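Local atomic coordinates of 49 protein (Murid herpesvirus 4, PDB entry 6A4V), a protein that probably interacts with host poly(ADP-ribose) polymerase 1 and so facilitates virus replication. Residues B[91-96]-B[221-226]; B[181-186]-B[195-200]. All coordinates share one frame; numbering follows the deposited sequence.

Contact 1. Residues B[91-96]-B[221-226]; sequences PHLREL and VYWVSV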
loop_
_atom_site.group_PDB
_atom_site.type_symbol
_atom_site.label_atom_id
_atom_site.label_comp_id
_atom_site.label_asym_id
_atom_site.label_seq_id
_atom_site.Cartn_x
_atom_site.Cartn_y
_atom_site.Cartn_z
ATOM N N PRO B 91 17.450 8.983 -1.980
ATOM C CA PRO B 91 18.248 8.707 -0.788
ATOM C C PRO B 91 18.344 7.199 -0.511
ATOM O O PRO B 91 19.374 6.672 -0.228
ATOM C CB PRO B 91 17.454 9.382 0.330
ATOM C CG PRO B 91 16.712 10.489 -0.357
ATOM C CD PRO B 91 16.339 9.902 -1.696
ATOM N N HIS B 92 17.226 6.495 -0.618
ATOM C CA HIS B 92 17.249 5.045 -0.412
ATOM C C HIS B 92 18.176 4.342 -1.422
ATOM O O HIS B 92 19.040 3.530 -1.060
ATOM C CB HIS B 92 15.871 4.474 -0.576
ATOM C CG HIS B 92 15.830 3.034 -0.280
ATOM N ND1 HIS B 92 15.859 2.567 1.012
ATOM C CD2 HIS B 92 15.645 1.974 -1.091
ATOM C CE1 HIS B 92 15.853 1.256 0.965
ATOM N NE2 HIS B 92 15.621 0.867 -0.319
ATOM N N LEU B 93 17.935 4.619 -2.694
ATOM C CA LEU B 93 18.705 4.024 -3.779
ATOM C C LEU B 93 20.177 4.389 -3.618
ATOM O O LEU B 93 21.043 3.531 -3.724
ATOM C CB LEU B 93 18.158 4.466 -5.129
ATOM C CG LEU B 93 16.937 3.695 -5.594
ATOM C CD1 LEU B 93 16.191 4.497 -6.614
ATOM C CD2 LEU B 93 17.332 2.359 -6.186
ATOM N N ARG B 94 20.474 5.577 -3.149
ATOM C CA ARG B 94 21.911 5.852 -2.968
ATOM C C ARG B 94 22.480 4.929 -1.906
ATOM O O ARG B 94 23.511 4.246 -2.064
ATOM C CB ARG B 94 22.107 7.306 -2.580
ATOM C CG ARG B 94 22.181 8.250 -3.758
ATOM C CD ARG B 94 22.589 9.675 -3.357
ATOM N NE ARG B 94 21.986 10.129 -2.114
ATOM C CZ ARG B 94 20.860 10.817 -2.060
ATOM N NH1 ARG B 94 20.023 10.752 -3.076
ATOM N NH2 ARG B 94 20.531 11.503 -0.982
ATOM N N GLU B 95 21.809 4.960 -0.765
ATOM C CA GLU B 95 22.170 4.136 0.384
ATOM C C GLU B 95 22.272 2.673 -0.063
ATOM O O GLU B 95 23.146 1.883 0.438
ATOM C CB GLU B 95 21.193 4.427 1.530
ATOM C CG GLU B 95 21.718 4.154 2.924
ATOM C CD GLU B 95 22.953 4.913 3.388
ATOM O OE1 GLU B 95 22.895 6.174 3.491
ATOM O OE2 GLU B 95 23.967 4.231 3.649
ATOM N N LEU B 96 21.493 2.251 -1.048
ATOM C CA LEU B 96 21.647 0.817 -1.453
ATOM C C LEU B 96 22.991 0.580 -2.162
ATOM O O LEU B 96 23.554 -0.477 -2.079
ATOM C CB LEU B 96 20.482 0.428 -2.354
ATOM C CG LEU B 96 20.607 -0.939 -3.020
ATOM C CD1 LEU B 96 19.244 -1.390 -3.525
ATOM C CD2 LEU B 96 21.608 -0.950 -4.163
ATOM N N VAL B 221 26.301 -2.485 -11.990
ATOM C CA VAL B 221 25.996 -1.860 -13.203
ATOM C C VAL B 221 24.506 -1.595 -13.207
ATOM O O VAL B 221 24.058 -0.527 -13.613
ATOM C CB VAL B 221 26.364 -2.736 -14.413
ATOM C CG1 VAL B 221 25.485 -2.407 -15.603
ATOM C CG2 VAL B 221 27.817 -2.615 -14.779
ATOM N N TYR B 222 23.773 -2.654 -12.877
ATOM C CA TYR B 222 22.315 -2.678 -12.981
ATOM C C TYR B 222 21.764 -1.600 -12.041
ATOM O O TYR B 222 20.949 -0.819 -12.432
ATOM C CB TYR B 222 21.825 -4.081 -12.619
ATOM C CG TYR B 222 20.343 -4.256 -12.417
ATOM C CD1 TYR B 222 19.524 -4.649 -13.468
ATOM C CD2 TYR B 222 19.762 -4.102 -11.169
ATOM C CE1 TYR B 222 18.172 -4.871 -13.281
ATOM C CE2 TYR B 222 18.412 -4.347 -10.964
ATOM C CZ TYR B 222 17.605 -4.706 -12.034
ATOM O OH TYR B 222 16.260 -4.936 -11.883
ATOM N N TRP B 223 22.289 -1.544 -10.819
ATOM C CA TRP B 223 21.813 -0.559 -9.883
ATOM C C TRP B 223 22.250 0.856 -10.246
ATOM O O TRP B 223 21.551 1.806 -9.917
ATOM C CB TRP B 223 22.186 -0.906 -8.450
ATOM C CG TRP B 223 21.332 -2.032 -7.969
ATOM C CD1 TRP B 223 21.717 -3.319 -7.750
ATOM C CD2 TRP B 223 19.931 -1.985 -7.688
ATOM N NE1 TRP B 223 20.658 -4.071 -7.338
ATOM C CE2 TRP B 223 19.549 -3.275 -7.271
ATOM C CE3 TRP B 223 18.982 -0.962 -7.640
ATOM C CZ2 TRP B 223 18.238 -3.580 -6.892
ATOM C CZ3 TRP B 223 17.701 -1.254 -7.238
ATOM C CH2 TRP B 223 17.325 -2.556 -6.920
ATOM N N VAL B 224 23.359 1.008 -10.963
ATOM C CA VAL B 224 23.710 2.333 -11.384
ATOM C C VAL B 224 22.679 2.747 -12.439
ATOM O O VAL B 224 22.206 3.836 -12.437
ATOM C CB VAL B 224 25.146 2.416 -11.947
ATOM C CG1 VAL B 224 25.285 3.515 -12.974
ATOM C CG2 VAL B 224 26.193 2.613 -10.873
ATOM N N SER B 225 22.403 1.854 -13.376
ATOM C CA SER B 225 21.472 2.100 -14.420
ATOM C C SER B 225 20.109 2.460 -13.793
ATOM O O SER B 225 19.524 3.410 -14.169
ATOM C CB SER B 225 21.328 0.930 -15.360
ATOM O OG SER B 225 22.581 0.311 -15.682
ATOM N N VAL B 226 19.623 1.632 -12.876
ATOM C CA VAL B 226 18.368 1.880 -12.238
ATOM C C VAL B 226 18.431 3.240 -11.547
ATOM O O VAL B 226 17.513 4.019 -11.623
ATOM C CB VAL B 226 17.975 0.800 -11.216
ATOM C CG1 VAL B 226 16.748 1.253 -10.443
ATOM C CG2 VAL B 226 17.739 -0.535 -11.866
#

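Contact 2. Residues B[181-186]-B[195-200]; sequences SSMLDN and FKTFLK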
loop_
_atom_site.group_PDB
_atom_site.type_symbol
_atom_site.label_atom_id
_atom_site.label_comp_id
_atom_site.label_asym_id
_atom_site.label_seq_id
_atom_site.Cartn_x
_atom_site.Cartn_y
_atom_site.Cartn_z
ATOM N N SER B 181 16.474 -5.030 -20.478
ATOM C CA SER B 181 16.218 -3.893 -21.347
ATOM C C SER B 181 14.705 -3.588 -21.432
ATOM O O SER B 181 14.332 -2.429 -21.646
ATOM C CB SER B 181 16.890 -4.066 -22.706
ATOM O OG SER B 181 15.963 -4.418 -23.721
ATOM N N SER B 182 13.827 -4.581 -21.216
ATOM C CA SER B 182 12.364 -4.305 -21.119
ATOM C C SER B 182 12.042 -3.466 -19.870
ATOM O O SER B 182 11.123 -2.615 -19.921
ATOM C CB SER B 182 11.553 -5.573 -21.142
ATOM O OG SER B 182 11.710 -6.302 -19.937
ATOM N N MET B 183 12.762 -3.748 -18.761
ATOM C CA MET B 183 12.739 -2.944 -17.517
ATOM C C MET B 183 13.297 -1.569 -17.861
ATOM O O MET B 183 12.583 -0.519 -17.756
ATOM C CB MET B 183 13.642 -3.467 -16.386
ATOM C CG MET B 183 13.552 -4.937 -16.033
ATOM S SD MET B 183 12.210 -5.249 -14.905
ATOM C CE MET B 183 12.516 -4.058 -13.606
ATOM N N LEU B 184 14.581 -1.602 -18.269
ATOM C CA LEU B 184 15.437 -0.417 -18.390
ATOM C C LEU B 184 15.010 0.432 -19.583
ATOM O O LEU B 184 15.030 1.638 -19.486
ATOM C CB LEU B 184 16.917 -0.817 -18.482
ATOM C CG LEU B 184 17.552 -1.243 -17.157
ATOM C CD1 LEU B 184 18.979 -1.739 -17.363
ATOM C CD2 LEU B 184 17.522 -0.103 -16.138
ATOM N N ASP B 185 14.671 -0.180 -20.718
ATOM C CA ASP B 185 14.132 0.602 -21.838
ATOM C C ASP B 185 12.641 0.762 -21.598
ATOM O O ASP B 185 11.869 -0.212 -21.721
ATOM C CB ASP B 185 14.363 -0.034 -23.210
ATOM C CG ASP B 185 13.945 0.837 -24.388
ATOM O OD1 ASP B 185 13.819 2.090 -24.221
ATOM O OD2 ASP B 185 13.745 0.255 -25.462
ATOM N N ASN B 186 12.265 1.981 -21.218
ATOM C CA ASN B 186 10.925 2.249 -20.780
ATOM C C ASN B 186 10.312 3.220 -21.772
ATOM O O ASN B 186 9.387 3.977 -21.424
ATOM C CB ASN B 186 10.897 2.768 -19.344
ATOM C CG ASN B 186 11.560 4.122 -19.231
ATOM O OD1 ASN B 186 11.810 4.752 -20.255
ATOM N ND2 ASN B 186 11.814 4.583 -18.015
ATOM N N PHE B 195 10.369 -0.053 -7.516
ATOM C CA PHE B 195 11.540 -0.600 -6.873
ATOM C C PHE B 195 11.453 -2.101 -6.547
ATOM O O PHE B 195 12.394 -2.834 -6.750
ATOM C CB PHE B 195 11.716 0.165 -5.579
ATOM C CG PHE B 195 12.862 -0.290 -4.748
ATOM C CD1 PHE B 195 14.087 -0.559 -5.321
ATOM C CD2 PHE B 195 12.732 -0.365 -3.369
ATOM C CE1 PHE B 195 15.150 -0.962 -4.529
ATOM C CE2 PHE B 195 13.802 -0.748 -2.585
ATOM C CZ PHE B 195 15.006 -1.043 -3.168
ATOM N N LYS B 196 10.354 -2.531 -5.940
ATOM C CA LYS B 196 10.097 -3.922 -5.652
ATOM C C LYS B 196 10.422 -4.725 -6.917
ATOM O O LYS B 196 11.177 -5.699 -6.869
ATOM C CB LYS B 196 8.648 -4.012 -5.144
ATOM C CG LYS B 196 7.970 -5.364 -5.172
ATOM C CD LYS B 196 6.697 -5.412 -4.320
ATOM C CE LYS B 196 6.954 -5.155 -2.844
ATOM N NZ LYS B 196 6.208 -6.075 -1.941
ATOM N N THR B 197 9.922 -4.274 -8.075
ATOM C CA THR B 197 10.235 -5.003 -9.311
ATOM C C THR B 197 11.732 -4.984 -9.652
ATOM O O THR B 197 12.266 -5.981 -10.121
ATOM C CB THR B 197 9.351 -4.490 -10.434
ATOM O OG1 THR B 197 8.043 -4.640 -9.869
ATOM C CG2 THR B 197 9.514 -5.253 -11.711
ATOM N N PHE B 198 12.423 -3.871 -9.452
ATOM C CA PHE B 198 13.817 -3.836 -9.912
ATOM C C PHE B 198 14.642 -4.755 -9.008
ATOM O O PHE B 198 15.614 -5.380 -9.483
ATOM C CB PHE B 198 14.404 -2.428 -9.947
ATOM C CG PHE B 198 14.036 -1.597 -11.139
ATOM C CD1 PHE B 198 14.527 -1.923 -12.382
ATOM C CD2 PHE B 198 13.201 -0.500 -11.022
ATOM C CE1 PHE B 198 14.193 -1.181 -13.485
ATOM C CE2 PHE B 198 12.791 0.192 -12.151
ATOM C CZ PHE B 198 13.348 -0.111 -13.362
ATOM N N LEU B 199 14.237 -4.821 -7.731
ATOM C CA LEU B 199 14.783 -5.731 -6.719
ATOM C C LEU B 199 14.595 -7.169 -7.165
ATOM O O LEU B 199 15.525 -7.985 -7.175
ATOM C CB LEU B 199 14.075 -5.493 -5.382
ATOM C CG LEU B 199 14.636 -4.323 -4.585
ATOM C CD1 LEU B 199 13.702 -3.876 -3.471
ATOM C CD2 LEU B 199 15.979 -4.690 -4.003
ATOM N N LYS B 200 13.356 -7.489 -7.481
ATOM C CA LYS B 200 13.029 -8.806 -7.933
ATOM C C LYS B 200 14.035 -9.241 -9.022
ATOM O O LYS B 200 14.676 -10.269 -8.866
ATOM C CB LYS B 200 11.556 -8.800 -8.341
ATOM C CG LYS B 200 10.942 -10.160 -8.623
ATOM C CD LYS B 200 10.177 -10.214 -9.916
ATOM C CE LYS B 200 9.429 -11.515 -10.120
ATOM N NZ LYS B 200 8.544 -11.426 -11.309
#

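Contact 1. Residues B[91-96]-B[221-226]
Leu96 lies over one face of the Trp223 indole with both of its methyls. CD1 of Leu96 sits 3.9 Å from the centroid of the six-membered ring of Trp223 and only 5° off the ring normal, a clear CH-pi contact. The other methyl, Leu96 CD2, comes down over the pyrrole side, 4.0 Å from Trp223 CG. CG of Leu96 points anti to the backbone N (chi1 171°), and this carries the branch across to the indole.

Leu93, one turn earlier, meets the same ring from an oblique direction. Its CD2 is 3.8 Å from CZ3 of Trp223. Both leucine side chains run roughly perpendicular to the tryptophan side chain. The same Leu93 CD2 has a looser neighbour in Val226, with 4.4 Å to Val226 CG1.

Segments 91-96 and 221-226 run nearly antiparallel (163°), with axes 10.5 Å apart at their closest. They belong to helices 89-104 and 213-235, far apart in sequence, packed side by side in a predominantly helical fold.

Tyr222 CD2, from the same helix as Trp223, lies over the opposite face of the indole, toward the rim, and the indole sits between Leu96 and Tyr222. Leu199 and Ser202 of helix 195-203 also touch Trp223, and Phe227 and Phe230 extend the apolar surface around Leu93. The buried Ser225 hydroxyl turns back to its own helix, where OG donates to Val221 O at 2.7 Å. On helix 89-104, Leu96 also packs on Glu300 of the second subunit.

Contact 2. Residues B[181-186]-B[195-200]
The Phe198 ring is approached obliquely by Met183 and Leu184, so neither residue stacks squarely on a face or meets a clean edge. SD of Met183 lies 5.3 Å from the centroid of the Phe198 ring and 38° off its normal, a slanted Met-aromatic contact. The Met183 methyl CE is modelled too close to the ring, and its exact position there is doubtful. A firmer point is Met183 CB, which lies 3.7 Å from Phe198 CE1. Leu184 adds a looser touch, with its CD2 4.4 Å from the same CE1 of Phe198.

The methionine and phenylalanine side chains reach past one another from facing helices. The methionine chain is bent at chi2 (-84°) and again at chi3 (-52°). The first bend helps to set the sulfur at its slant to the ring, and the second turns the methyl toward Phe198. The sulfur also comes near Thr197, with Met183 SD 4.2 Å from Thr197 CG2. The Thr197 hydroxyl has its partner elsewhere, in a hydrogen bond between OG1 and OD1 of Asn194.

The contact joins the last turn of helix 173-184 to the first turns of helix 195-203. The chain between them is a short connection that includes strand 192-193. Tyr193 from that strand packs on both Met183 and Phe198. Leu184 also rests on Leu229, His162 and Cys165.

All four touching side chains are buried, and they meet through methyls, a thioether and an aromatic ring. The attraction is therefore mainly dispersion and exclusion of water. The oblique sulfur approach probably adds a modest electrostatic term with some directional preference.

Both contacts are buried, but contact 2 lies deeper: its centre is about 8 Å from the centre of the chain, that of contact 1 about 14 Å. Contact 1 pairs helices distant in sequence, whereas contact 2 joins successive helices and is nested in the loop that contact 1 closes. Helices 195-203 and 213-235 tie the two together. Val226 packs on Phe198, Trp223 meets Phe195, and Tyr222 OH probably hydrogen-bonds to Phe198 O. Both contacts are apolar. In contact 1 the Leu96 methyls lie over an indole face, while in contact 2 a thioether approaches a phenyl ring at a slant. Each contact also has neighbours in the second subunit.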